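Local coordinates for insecticidal crystal protein Cry7Cal (Bacillus thuringiensis, PDB 5ZI1) that acts, as the three-domain toxin part of a longer protein, against locusts, probably by binding gut receptors and forming membrane pores, at residues G31-I36 with E159-E164; A65-E70 with N216-E221; K267-Y272 with A363-T368; R527-G532 with T589-K594. All coordinates share one frame; numbering follows the deposited sequence.

Contact 1 (G31-I36 with E159-E164); sequences GTAGGI and ELFGAE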
loop_
_atom_site.group_PDB
_atom_site.type_symbol
_atom_site.label_atom_id
_atom_site.label_comp_id
_atom_site.label_asym_id
_atom_site.label_seq_id
_atom_site.Cartn_x
_atom_site.Cartn_y
_atom_site.Cartn_z
ATOM N N GLY A 31 7.760 -19.380 -10.185
ATOM C CA GLY A 31 7.001 -20.476 -10.764
ATOM C C GLY A 31 7.663 -21.842 -10.713
ATOM O O GLY A 31 7.328 -22.720 -11.511
ATOM N N THR A 32 8.604 -22.038 -9.788
ATOM C CA THR A 32 9.196 -23.352 -9.568
ATOM C C THR A 32 8.350 -24.132 -8.563
ATOM O O THR A 32 7.710 -23.556 -7.680
ATOM C CB THR A 32 10.640 -23.237 -9.062
ATOM O OG1 THR A 32 10.645 -22.759 -7.713
ATOM C CG2 THR A 32 11.451 -22.283 -9.932
ATOM N N ALA A 33 8.347 -25.458 -8.702
ATOM C CA ALA A 33 7.544 -26.258 -7.785
ATOM C C ALA A 33 8.144 -26.249 -6.387
ATOM O O ALA A 33 7.409 -26.191 -5.396
ATOM C CB ALA A 33 7.395 -27.690 -8.308
ATOM N N GLY A 34 9.477 -26.281 -6.290
ATOM C CA GLY A 34 10.118 -26.286 -4.983
ATOM C C GLY A 34 9.871 -25.005 -4.210
ATOM O O GLY A 34 9.527 -25.030 -3.025
ATOM N N GLY A 35 10.039 -23.861 -4.874
ATOM C CA GLY A 35 9.725 -22.601 -4.224
ATOM C C GLY A 35 8.246 -22.460 -3.919
ATOM O O GLY A 35 7.871 -21.974 -2.849
ATOM N N ILE A 36 7.385 -22.870 -4.860
ATOM C CA ILE A 36 5.940 -22.848 -4.620
ATOM C C ILE A 36 5.601 -23.629 -3.356
ATOM O O ILE A 36 4.748 -23.213 -2.562
ATOM C CB ILE A 36 5.185 -23.396 -5.846
ATOM C CG1 ILE A 36 5.101 -22.346 -6.962
ATOM C CG2 ILE A 36 3.794 -23.852 -5.465
ATOM C CD1 ILE A 36 3.883 -21.462 -6.920
ATOM N N GLU A 159 -1.617 -23.203 -14.370
ATOM C CA GLU A 159 -0.824 -22.778 -15.515
ATOM C C GLU A 159 0.627 -23.192 -15.367
ATOM O O GLU A 159 1.291 -23.476 -16.370
ATOM C CB GLU A 159 -0.932 -21.262 -15.741
ATOM C CG GLU A 159 -0.020 -20.807 -16.897
ATOM C CD GLU A 159 -0.808 -20.707 -18.211
ATOM O OE1 GLU A 159 -2.058 -20.790 -18.160
ATOM O OE2 GLU A 159 -0.201 -20.614 -19.310
ATOM N N LEU A 160 1.131 -23.250 -14.133
ATOM C CA LEU A 160 2.523 -23.632 -13.959
ATOM C C LEU A 160 2.725 -25.125 -14.170
ATOM O O LEU A 160 3.677 -25.541 -14.845
ATOM C CB LEU A 160 3.020 -23.237 -12.570
ATOM C CG LEU A 160 3.150 -21.754 -12.231
ATOM C CD1 LEU A 160 3.339 -21.622 -10.732
ATOM C CD2 LEU A 160 4.303 -21.136 -12.981
ATOM N N PHE A 161 1.856 -25.947 -13.596
ATOM C CA PHE A 161 2.119 -27.370 -13.512
ATOM C C PHE A 161 1.070 -28.239 -14.202
ATOM O O PHE A 161 1.300 -29.450 -14.337
ATOM C CB PHE A 161 2.243 -27.804 -12.041
ATOM C CG PHE A 161 3.087 -26.869 -11.176
ATOM C CD1 PHE A 161 4.428 -26.629 -11.471
ATOM C CD2 PHE A 161 2.543 -26.271 -10.040
ATOM C CE1 PHE A 161 5.195 -25.793 -10.669
ATOM C CE2 PHE A 161 3.311 -25.434 -9.223
ATOM C CZ PHE A 161 4.632 -25.191 -9.538
ATOM N N GLY A 162 -0.047 -27.666 -14.667
ATOM C CA GLY A 162 -1.151 -28.442 -15.227
ATOM C C GLY A 162 -0.788 -29.438 -16.311
ATOM O O GLY A 162 -1.056 -30.636 -16.175
ATOM N N ALA A 163 -0.158 -28.955 -17.384
ATOM C CA ALA A 163 0.242 -29.840 -18.476
ATOM C C ALA A 163 1.120 -30.982 -17.979
ATOM O O ALA A 163 0.995 -32.117 -18.452
ATOM C CB ALA A 163 0.962 -29.044 -19.564
ATOM N N GLU A 164 1.994 -30.714 -16.994
ATOM C CA GLU A 164 2.833 -31.787 -16.468
ATOM C C GLU A 164 2.067 -32.737 -15.562
ATOM O O GLU A 164 2.533 -33.857 -15.330
ATOM C CB GLU A 164 4.052 -31.228 -15.730
ATOM C CG GLU A 164 4.578 -29.923 -16.265
ATOM C CD GLU A 164 5.874 -29.508 -15.562
ATOM O OE1 GLU A 164 6.871 -30.267 -15.636
ATOM O OE2 GLU A 164 5.908 -28.436 -14.913
#
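In the helical bundle of the N-terminal domain, the start of helix 33-47 and the glycine just before its N-cap pack against helix 141-165, mainly through Gly31, Ala33 and Ile36 on one side and Leu160 and Phe161 on the other. The Phe161 ring packs against the first turn with CZ and CE1. Its CZ lies 3.6 Å from Ala33 CA, and its CE1 is 3.7 Å from Ala33 CB. Ile36 CG1 and the carbonyl oxygen of Thr32 sit near the ring plane at its edge, CG1 being 3.9 Å from Phe161 CZ. One ring face is taken by its chain neighbour, with Leu160 CB 3.7 Å above the centre of the Phe161 ring. Leu160 and Ile36 meet tip to tip, CD1 to CD1 at 3.9 Å. Leu160 CG stands anti to the carbonyl carbon (chi1 -67°). Of the two methyls beyond it, CD2 rests 3.6 Å from Gly31 CA. The turn Phe161 packs against is fixed by its own N-cap: Thr32 OG1 accepts from Gly35 N at 3.1 Å. Gln101 and Leu97 of helix 73-101 add to the packing on Ala33 and Ile36, while Glu159 holds a salt bridge with Arg239. An aromatic ring of one helix set against the capped first turn of another is here plain apolar packing, part of the helix bundle that forms the N-terminal domain of delta endotoxins.

Contact 2 (A65-E70 with N216-E221); sequences ALINQE and NRFRRE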
loop_
_atom_site.group_PDB
_atom_site.type_symbol
_atom_site.label_atom_id
_atom_site.label_comp_id
_atom_site.label_asym_id
_atom_site.label_seq_id
_atom_site.Cartn_x
_atom_site.Cartn_y
_atom_site.Cartn_z
ATOM N N ALA A 65 -14.691 -4.100 14.861
ATOM C CA ALA A 65 -14.425 -2.929 15.696
ATOM C C ALA A 65 -14.258 -1.672 14.855
ATOM O O ALA A 65 -14.748 -0.602 15.229
ATOM C CB ALA A 65 -13.173 -3.152 16.554
ATOM N N LEU A 66 -13.559 -1.783 13.724
ATOM C CA LEU A 66 -13.271 -0.612 12.901
ATOM C C LEU A 66 -14.539 0.006 12.335
ATOM O O LEU A 66 -14.674 1.235 12.302
ATOM C CB LEU A 66 -12.336 -0.996 11.759
ATOM C CG LEU A 66 -10.893 -1.358 12.073
ATOM C CD1 LEU A 66 -10.204 -1.680 10.753
ATOM C CD2 LEU A 66 -10.189 -0.226 12.815
ATOM N N ILE A 67 -15.471 -0.823 11.854
ATOM C CA ILE A 67 -16.671 -0.323 11.185
ATOM C C ILE A 67 -17.911 -0.438 12.050
ATOM O O ILE A 67 -19.015 -0.162 11.566
ATOM C CB ILE A 67 -16.917 -1.028 9.851
ATOM C CG1 ILE A 67 -17.307 -2.489 10.078
ATOM C CG2 ILE A 67 -15.715 -0.939 9.034
ATOM C CD1 ILE A 67 -17.697 -3.190 8.790
ATOM N N ASN A 68 -17.772 -0.890 13.293
ATOM C CA ASN A 68 -18.872 -0.863 14.244
ATOM C C ASN A 68 -20.068 -1.664 13.720
ATOM O O ASN A 68 -21.176 -1.154 13.561
ATOM C CB ASN A 68 -19.249 0.589 14.555
ATOM C CG ASN A 68 -20.149 0.711 15.746
ATOM O OD1 ASN A 68 -20.109 -0.121 16.657
ATOM N ND2 ASN A 68 -20.978 1.748 15.755
ATOM N N GLN A 69 -19.812 -2.935 13.419
ATOM C CA GLN A 69 -20.873 -3.872 13.074
ATOM C C GLN A 69 -20.402 -5.267 13.438
ATOM O O GLN A 69 -19.360 -5.720 12.953
ATOM C CB GLN A 69 -21.242 -3.806 11.588
ATOM C CG GLN A 69 -22.569 -4.496 11.282
ATOM C CD GLN A 69 -22.507 -5.421 10.074
ATOM O OE1 GLN A 69 -22.187 -4.998 8.956
ATOM N NE2 GLN A 69 -22.826 -6.690 10.290
ATOM N N GLU A 70 -21.159 -5.945 14.284
ATOM C CA GLU A 70 -20.777 -7.290 14.678
ATOM C C GLU A 70 -21.277 -8.285 13.633
ATOM O O GLU A 70 -22.116 -7.969 12.796
ATOM C CB GLU A 70 -21.330 -7.627 16.070
ATOM C CG GLU A 70 -20.418 -8.527 16.928
ATOM C CD GLU A 70 -19.247 -7.768 17.573
ATOM O OE1 GLU A 70 -18.169 -8.385 17.793
ATOM O OE2 GLU A 70 -19.405 -6.554 17.856
ATOM N N ASN A 216 -9.749 7.456 9.553
ATOM C CA ASN A 216 -8.381 7.249 9.108
ATOM C C ASN A 216 -7.832 5.912 9.585
ATOM O O ASN A 216 -7.035 5.276 8.878
ATOM C CB ASN A 216 -7.493 8.387 9.582
ATOM C CG ASN A 216 -6.087 8.257 9.059
ATOM O OD1 ASN A 216 -5.848 8.381 7.835
ATOM N ND2 ASN A 216 -5.138 7.963 9.972
ATOM N N ARG A 217 -8.252 5.459 10.764
ATOM C CA ARG A 217 -7.758 4.177 11.249
ATOM C C ARG A 217 -8.229 3.034 10.361
ATOM O O ARG A 217 -7.498 2.061 10.150
ATOM C CB ARG A 217 -8.204 3.940 12.688
ATOM C CG ARG A 217 -7.685 2.626 13.237
ATOM C CD ARG A 217 -8.041 2.403 14.703
ATOM N NE ARG A 217 -7.453 3.414 15.578
ATOM C CZ ARG A 217 -8.149 4.382 16.161
ATOM N NH1 ARG A 217 -7.535 5.265 16.947
ATOM N NH2 ARG A 217 -9.464 4.462 15.954
ATOM N N PHE A 218 -9.466 3.116 9.870
ATOM C CA PHE A 218 -9.961 2.113 8.946
ATOM C C PHE A 218 -9.156 2.138 7.657
ATOM O O PHE A 218 -8.679 1.098 7.188
ATOM C CB PHE A 218 -11.436 2.371 8.687
ATOM C CG PHE A 218 -12.051 1.461 7.686
ATOM C CD1 PHE A 218 -12.583 0.248 8.066
ATOM C CD2 PHE A 218 -12.153 1.846 6.357
ATOM C CE1 PHE A 218 -13.185 -0.577 7.132
ATOM C CE2 PHE A 218 -12.748 1.029 5.432
ATOM C CZ PHE A 218 -13.267 -0.185 5.814
ATOM N N ARG A 219 -8.949 3.332 7.098
ATOM C CA ARG A 219 -8.123 3.456 5.902
ATOM C C ARG A 219 -6.737 2.859 6.124
ATOM O O ARG A 219 -6.247 2.080 5.300
ATOM C CB ARG A 219 -8.023 4.923 5.490
ATOM C CG ARG A 219 -6.878 5.235 4.540
ATOM C CD ARG A 219 -7.054 6.624 3.916
ATOM N NE ARG A 219 -7.165 7.658 4.942
ATOM C CZ ARG A 219 -7.689 8.869 4.734
ATOM N NH1 ARG A 219 -8.156 9.206 3.515
ATOM N NH2 ARG A 219 -7.760 9.745 5.749
ATOM N N ARG A 220 -6.098 3.188 7.251
ATOM C CA ARG A 220 -4.727 2.733 7.465
ATOM C C ARG A 220 -4.666 1.222 7.584
ATOM O O ARG A 220 -3.899 0.567 6.873
ATOM C CB ARG A 220 -4.131 3.374 8.714
ATOM C CG ARG A 220 -2.723 2.907 8.972
ATOM C CD ARG A 220 -2.106 3.619 10.168
ATOM N NE ARG A 220 -2.623 3.082 11.425
ATOM C CZ ARG A 220 -3.493 3.715 12.206
ATOM N NH1 ARG A 220 -3.945 4.921 11.872
ATOM N NH2 ARG A 220 -3.902 3.138 13.328
ATOM N N GLU A 221 -5.488 0.646 8.460
ATOM C CA GLU A 221 -5.426 -0.795 8.685
ATOM C C GLU A 221 -5.924 -1.588 7.472
ATOM O O GLU A 221 -5.336 -2.622 7.133
ATOM C CB GLU A 221 -6.213 -1.155 9.940
ATOM C CG GLU A 221 -5.561 -0.601 11.252
ATOM C CD GLU A 221 -6.119 -1.267 12.493
ATOM O OE1 GLU A 221 -6.872 -2.253 12.336
ATOM O OE2 GLU A 221 -5.816 -0.816 13.629
#
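A carboxylate oxygen against leucine methyls is the odd feature here: Glu221 OE1 lies 3.7 Å from Leu66 CD1 and 3.9 Å from Leu66 CD2. The same oxygen is close to the carboxylate of Glu62, one helical turn before Leu66, and two like charges so near each other would be expected to raise the proton affinity of at least one. The setting is the helix bundle of the N-terminal domain, where the last turn of helix 54-67 meets helix 208-227. Leu66 carries most of the contact. Its CG stands anti to the carbonyl carbon (chi1 -70°). Both methyls are near Glu221 OE1, and CD2 also touches the aliphatic portion of Arg217, 3.8 Å from Arg217 CG. Closer to the backbone, Leu66 CB approaches the edge of the Phe218 ring, 3.9 Å from Phe218 CD1. Ile67 also leans on that ring through CG2, although the modelled separation is too short to be trusted. Phe218 is buried further by Leu198 and Leu201 of helix 169-202. Beyond its aliphatic part Arg217 turns away from the contact to a salt bridge with Asp256, which Arg220 shares. Helix 54-67 ends here, Asn68 having positive phi, and Lys200 NZ bonds to Ile67 O. On helix 208-227 Arg219 grips Asn216 side-on, NH2 at 3.1 Å and NE at 3.3 Å from the one oxygen OD1, with that oxygen close to the guanidinium plane.

Contact 3 (K267-Y272 with A363-T368); sequences KYPDWY and ANKSAT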
loop_
_atom_site.group_PDB
_atom_site.type_symbol
_atom_site.label_atom_id
_atom_site.label_comp_id
_atom_site.label_asym_id
_atom_site.label_seq_id
_atom_site.Cartn_x
_atom_site.Cartn_y
_atom_site.Cartn_z
ATOM N N LYS A 267 -9.375 19.713 32.582
ATOM C CA LYS A 267 -8.193 20.477 32.201
ATOM C C LYS A 267 -7.385 19.771 31.114
ATOM O O LYS A 267 -6.729 20.428 30.296
ATOM C CB LYS A 267 -7.322 20.724 33.430
ATOM C CG LYS A 267 -6.188 21.671 33.203
ATOM C CD LYS A 267 -5.835 22.395 34.498
ATOM C CE LYS A 267 -4.336 22.591 34.601
ATOM N NZ LYS A 267 -3.892 23.113 35.949
ATOM N N TYR A 268 -7.410 18.446 31.095
ATOM C CA TYR A 268 -6.670 17.657 30.118
ATOM C C TYR A 268 -7.640 16.867 29.233
ATOM O O TYR A 268 -7.663 15.634 29.268
ATOM C CB TYR A 268 -5.698 16.739 30.851
ATOM C CG TYR A 268 -4.772 17.488 31.788
ATOM C CD1 TYR A 268 -3.774 18.310 31.286
ATOM C CD2 TYR A 268 -4.898 17.382 33.174
ATOM C CE1 TYR A 268 -2.931 19.005 32.118
ATOM C CE2 TYR A 268 -4.053 18.070 34.022
ATOM C CZ TYR A 268 -3.071 18.880 33.489
ATOM O OH TYR A 268 -2.217 19.582 34.311
ATOM N N PRO A 269 -8.468 17.539 28.446
ATOM C CA PRO A 269 -9.450 16.803 27.635
ATOM C C PRO A 269 -8.789 16.108 26.452
ATOM O O PRO A 269 -7.636 16.377 26.095
ATOM C CB PRO A 269 -10.429 17.892 27.167
ATOM C CG PRO A 269 -9.579 19.129 27.096
ATOM C CD PRO A 269 -8.489 18.983 28.156
ATOM N N ASP A 270 -9.529 15.159 25.875
ATOM C CA ASP A 270 -9.171 14.625 24.564
ATOM C C ASP A 270 -9.127 15.743 23.529
ATOM O O ASP A 270 -9.923 16.685 23.557
ATOM C CB ASP A 270 -10.168 13.564 24.118
ATOM C CG ASP A 270 -10.086 12.292 24.940
ATOM O OD1 ASP A 270 -9.152 12.163 25.749
ATOM O OD2 ASP A 270 -10.960 11.412 24.765
ATOM N N TRP A 271 -8.195 15.623 22.588
ATOM C CA TRP A 271 -8.055 16.664 21.579
ATOM C C TRP A 271 -9.261 16.746 20.634
ATOM O O TRP A 271 -9.450 17.799 20.012
ATOM C CB TRP A 271 -6.757 16.451 20.777
ATOM C CG TRP A 271 -6.758 15.204 19.908
ATOM C CD1 TRP A 271 -6.224 13.984 20.221
ATOM C CD2 TRP A 271 -7.337 15.060 18.599
ATOM N NE1 TRP A 271 -6.429 13.096 19.194
ATOM C CE2 TRP A 271 -7.108 13.731 18.185
ATOM C CE3 TRP A 271 -8.013 15.927 17.735
ATOM C CZ2 TRP A 271 -7.529 13.249 16.937
ATOM C CZ3 TRP A 271 -8.430 15.446 16.489
ATOM C CH2 TRP A 271 -8.189 14.123 16.111
ATOM N N TYR A 272 -10.092 15.695 20.539
ATOM C CA TYR A 272 -11.112 15.633 19.478
ATOM C C TYR A 272 -11.986 16.886 19.433
ATOM O O TYR A 272 -12.188 17.473 18.361
ATOM C CB TYR A 272 -12.003 14.399 19.633
ATOM C CG TYR A 272 -11.273 13.090 19.779
ATOM C CD1 TYR A 272 -10.379 12.658 18.811
ATOM C CD2 TYR A 272 -11.495 12.272 20.887
ATOM C CE1 TYR A 272 -9.716 11.447 18.950
ATOM C CE2 TYR A 272 -10.836 11.064 21.036
ATOM C CZ TYR A 272 -9.951 10.660 20.062
ATOM O OH TYR A 272 -9.292 9.465 20.207
ATOM N N ALA A 363 -1.905 18.504 26.609
ATOM C CA ALA A 363 -2.875 19.558 26.341
ATOM C C ALA A 363 -3.212 20.270 27.646
ATOM O O ALA A 363 -3.084 19.710 28.731
ATOM C CB ALA A 363 -4.161 19.009 25.716
ATOM N N ASN A 364 -3.687 21.501 27.521
ATOM C CA ASN A 364 -4.168 22.244 28.674
ATOM C C ASN A 364 -5.338 23.104 28.238
ATOM O O ASN A 364 -5.202 23.892 27.296
ATOM C CB ASN A 364 -3.073 23.122 29.262
ATOM C CG ASN A 364 -3.549 23.855 30.482
ATOM O OD1 ASN A 364 -4.091 24.959 30.397
ATOM N ND2 ASN A 364 -3.373 23.232 31.632
ATOM N N LYS A 365 -6.475 22.963 28.919
ATOM C CA LYS A 365 -7.657 23.773 28.639
ATOM C C LYS A 365 -7.995 24.583 29.885
ATOM O O LYS A 365 -8.433 24.026 30.893
ATOM C CB LYS A 365 -8.839 22.912 28.204
ATOM C CG LYS A 365 -10.009 23.726 27.692
ATOM C CD LYS A 365 -11.128 22.813 27.205
ATOM C CE LYS A 365 -12.192 23.573 26.429
ATOM N NZ LYS A 365 -13.048 24.413 27.307
ATOM N N SER A 366 -7.809 25.897 29.797
ATOM C CA SER A 366 -8.080 26.814 30.896
ATOM C C SER A 366 -8.785 28.059 30.369
ATOM O O SER A 366 -9.989 28.028 30.093
ATOM C CB SER A 366 -6.777 27.186 31.609
ATOM O OG SER A 366 -6.093 26.018 32.040
ATOM N N ALA A 367 -8.055 29.167 30.243
ATOM C CA ALA A 367 -8.632 30.314 29.561
ATOM C C ALA A 367 -8.637 30.093 28.059
ATOM O O ALA A 367 -9.496 30.638 27.360
ATOM C CB ALA A 367 -7.869 31.591 29.903
ATOM N N THR A 368 -7.678 29.313 27.554
ATOM C CA THR A 368 -7.628 28.881 26.167
ATOM C C THR A 368 -7.233 27.413 26.153
ATOM O O THR A 368 -6.982 26.810 27.200
ATOM C CB THR A 368 -6.661 29.730 25.338
ATOM O OG1 THR A 368 -6.795 29.374 23.958
ATOM C CG2 THR A 368 -5.222 29.507 25.782
#
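The Lys267 chain passes obliquely by Asn364 ND2, and its own backbone is tied to the next residue of the strand: Lys365 N donates to Lys267 O at 2.9 Å (152° at the hydrogen). From Lys267 CB the chain leaves with CG anti to the backbone N (chi1 -171°). CG touches two groups: it is 3.6 Å from Asn364 ND2 and sits 4.1 Å above the centre of the Tyr268 ring. CD continues past the amide, a bend at chi3 follows, and CE comes to 3.2 Å from Asn364 ND2. At the tip NZ makes a weak hydrogen bond to Asn309 OD1, an oxygen that also accepts weakly from Asn364 ND2. The other end of that amide is held too, Ser366 OG donating to Asn364 OD1 at 2.8 Å. Tyr268 turns a ring edge to the strand: its CD1 is 3.0 Å from Ala363 O, which lies near the ring plane, while its hydroxyl bonds to Asp310. Pro269 and Lys365 cross at about a right angle, with Pro269 CD 3.9 Å from Lys365 CB. Farther on, Trp271 and Tyr272 reach helix 208-227 of the N-terminal domain. The contact thus lays an irregular segment along the last residues of strand 352-365, just before the hairpin turn into strand 369-382, in one of the antiparallel Greek-key sheets of the beta-prism domain typical of three-domain Cry toxins.

Contact 4 (R527-G532 with T589-K594); sequences RYAATG and TIYIDK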
loop_
_atom_site.group_PDB
_atom_site.type_symbol
_atom_site.label_atom_id
_atom_site.label_comp_id
_atom_site.label_asym_id
_atom_site.label_seq_id
_atom_site.Cartn_x
_atom_site.Cartn_y
_atom_site.Cartn_z
ATOM N N ARG A 527 0.955 -0.648 -18.262
ATOM C CA ARG A 527 -0.363 -1.056 -17.807
ATOM C C ARG A 527 -1.209 0.210 -17.747
ATOM O O ARG A 527 -0.955 1.089 -16.910
ATOM C CB ARG A 527 -0.273 -1.754 -16.454
ATOM C CG ARG A 527 -1.609 -2.089 -15.823
ATOM C CD ARG A 527 -1.430 -3.039 -14.663
ATOM N NE ARG A 527 -2.667 -3.771 -14.394
ATOM C CZ ARG A 527 -3.645 -3.334 -13.603
ATOM N NH1 ARG A 527 -3.549 -2.152 -13.006
ATOM N NH2 ARG A 527 -4.736 -4.080 -13.428
ATOM N N TYR A 528 -2.197 0.308 -18.649
ATOM C CA TYR A 528 -2.881 1.563 -18.933
ATOM C C TYR A 528 -4.383 1.339 -19.067
ATOM O O TYR A 528 -4.876 0.208 -19.126
ATOM C CB TYR A 528 -2.360 2.201 -20.219
ATOM C CG TYR A 528 -3.017 1.613 -21.442
ATOM C CD1 TYR A 528 -2.646 0.372 -21.917
ATOM C CD2 TYR A 528 -4.033 2.286 -22.100
ATOM C CE1 TYR A 528 -3.270 -0.192 -23.029
ATOM C CE2 TYR A 528 -4.664 1.738 -23.200
ATOM C CZ TYR A 528 -4.272 0.498 -23.669
ATOM O OH TYR A 528 -4.884 -0.059 -24.779
ATOM N N ALA A 529 -5.110 2.453 -19.130
ATOM C CA ALA A 529 -6.532 2.470 -19.403
ATOM C C ALA A 529 -6.819 3.713 -20.227
ATOM O O ALA A 529 -6.150 4.737 -20.061
ATOM C CB ALA A 529 -7.366 2.472 -18.119
ATOM N N ALA A 530 -7.797 3.612 -21.135
ATOM C CA ALA A 530 -8.060 4.726 -22.033
ATOM C C ALA A 530 -9.500 4.653 -22.510
ATOM O O ALA A 530 -10.066 3.567 -22.641
ATOM C CB ALA A 530 -7.097 4.728 -23.233
ATOM N N THR A 531 -10.077 5.834 -22.754
ATOM C CA THR A 531 -11.423 6.011 -23.282
ATOM C C THR A 531 -11.441 6.184 -24.793
ATOM O O THR A 531 -12.523 6.332 -25.376
ATOM C CB THR A 531 -12.086 7.230 -22.642
ATOM O OG1 THR A 531 -11.240 8.368 -22.823
ATOM C CG2 THR A 531 -12.317 7.008 -21.148
ATOM N N GLY A 532 -10.272 6.191 -25.432
ATOM C CA GLY A 532 -10.186 6.324 -26.872
ATOM C C GLY A 532 -8.851 5.802 -27.348
ATOM O O GLY A 532 -8.018 5.344 -26.562
ATOM N N THR A 589 -9.199 10.279 -22.536
ATOM C CA THR A 589 -8.474 10.256 -21.276
ATOM C C THR A 589 -7.686 8.957 -21.217
ATOM O O THR A 589 -8.190 7.899 -21.616
ATOM C CB THR A 589 -9.452 10.391 -20.075
ATOM O OG1 THR A 589 -9.971 11.721 -20.044
ATOM C CG2 THR A 589 -8.772 10.127 -18.735
ATOM N N ILE A 590 -6.436 9.056 -20.761
ATOM C CA ILE A 590 -5.524 7.926 -20.627
ATOM C C ILE A 590 -5.058 7.866 -19.180
ATOM O O ILE A 590 -4.710 8.892 -18.584
ATOM C CB ILE A 590 -4.306 8.045 -21.572
ATOM C CG1 ILE A 590 -4.742 8.083 -23.035
ATOM C CG2 ILE A 590 -3.329 6.911 -21.352
ATOM C CD1 ILE A 590 -4.574 9.434 -23.642
ATOM N N TYR A 591 -5.051 6.664 -18.617
ATOM C CA TYR A 591 -4.545 6.436 -17.275
ATOM C C TYR A 591 -3.323 5.543 -17.373
ATOM O O TYR A 591 -3.353 4.527 -18.072
ATOM C CB TYR A 591 -5.606 5.790 -16.385
ATOM C CG TYR A 591 -6.887 6.569 -16.314
ATOM C CD1 TYR A 591 -7.920 6.325 -17.221
ATOM C CD2 TYR A 591 -7.075 7.552 -15.338
ATOM C CE1 TYR A 591 -9.094 7.036 -17.168
ATOM C CE2 TYR A 591 -8.260 8.265 -15.266
ATOM C CZ TYR A 591 -9.265 8.002 -16.177
ATOM O OH TYR A 591 -10.441 8.719 -16.114
ATOM N N ILE A 592 -2.249 5.932 -16.695
ATOM C CA ILE A 592 -1.013 5.167 -16.669
ATOM C C ILE A 592 -0.842 4.664 -15.247
ATOM O O ILE A 592 -0.763 5.460 -14.305
ATOM C CB ILE A 592 0.200 6.005 -17.101
ATOM C CG1 ILE A 592 -0.042 6.690 -18.449
ATOM C CG2 ILE A 592 1.477 5.152 -17.098
ATOM C CD1 ILE A 592 -0.107 5.750 -19.640
ATOM N N ASP A 593 -0.791 3.351 -15.089
ATOM C CA ASP A 593 -0.620 2.766 -13.774
ATOM C C ASP A 593 0.851 2.406 -13.575
ATOM O O ASP A 593 1.592 3.166 -12.944
ATOM C CB ASP A 593 -1.555 1.561 -13.628
ATOM C CG ASP A 593 -1.274 0.742 -12.387
ATOM O OD1 ASP A 593 -0.789 1.315 -11.386
ATOM O OD2 ASP A 593 -1.529 -0.490 -12.422
ATOM N N LYS A 594 1.297 1.282 -14.136
ATOM C CA LYS A 594 2.657 0.807 -13.952
ATOM C C LYS A 594 3.427 0.823 -15.270
ATOM O O LYS A 594 2.852 0.715 -16.371
ATOM C CB LYS A 594 2.673 -0.614 -13.378
ATOM C CG LYS A 594 1.847 -0.795 -12.114
ATOM C CD LYS A 594 2.460 -0.048 -10.902
ATOM C CE LYS A 594 1.554 -0.173 -9.659
ATOM N NZ LYS A 594 1.253 -1.599 -9.312
#
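Ala529 and Ala530 are the low places along strand 521-530, and larger side chains of strand 589-599 lie beside them. On one face the Tyr591 ring settles beside Ala529, its CD1 4.0 Å from Ala529 CB. On the other face Ile590 CG1 reaches 4.1 Å from Ala530 CB, and Ala530 CB also sits at the edge of the Tyr528 ring. Ile592 CD1 fills in next to Tyr528 CB at 4.2 Å, while the tyrosine ring itself leans away to bond through its hydroxyl to Thr548 O. The strands run antiparallel, and Ala529 and Tyr591 form a hydrogen-bonded pair with a short bond from Tyr591 N to Ala529 O, 2.6 Å. A classic beta bulge breaks the register at one end: Asp593 and Lys594 both stand opposite Arg527, whose O accepts from Asp593 N at 2.9 Å. Beside the bulge Arg527 and Asp593 point the same way, side by side. Asp593 CG is anti to the backbone N (chi1 170°). Arg527 NH1 bridges to Asp593 OD2 at 2.7 Å, on the anti side of a carboxylate turned 77° from the guanidinium plane. The other end is closed by a side chain, Thr531 OG1 accepting a hydrogen bond from Thr589 N at 2.8 Å, almost straight (173°). Arg527 also makes a cation-pi contact with Tyr559. The pair is interior to its sheet in the C-terminal beta-sandwich domain: strand 560-571 flanks 521-530, and strands 496-500 and 468-472 pair with 589-599.

From the N terminus the chain opens contact 1 at 31-36 and contact 2 at 65-70, one on each of two successive helices. It closes contact 1 at 159-164 and contact 2 at 216-221, so the two cross and their mostly helical loops overlap along the chain within the N-terminal bundle; their centres lie 38 Å apart. Contact 3 then opens and closes within the beta-prism domain, largely through strands, and approaches contact 2 to about 6 Å between nearest atoms, near the border of the two domains. Contact 4 follows in series, closing a shorter loop in the C-terminal sandwich, about 17 Å from contacts 1 and 2 at the nearest atoms.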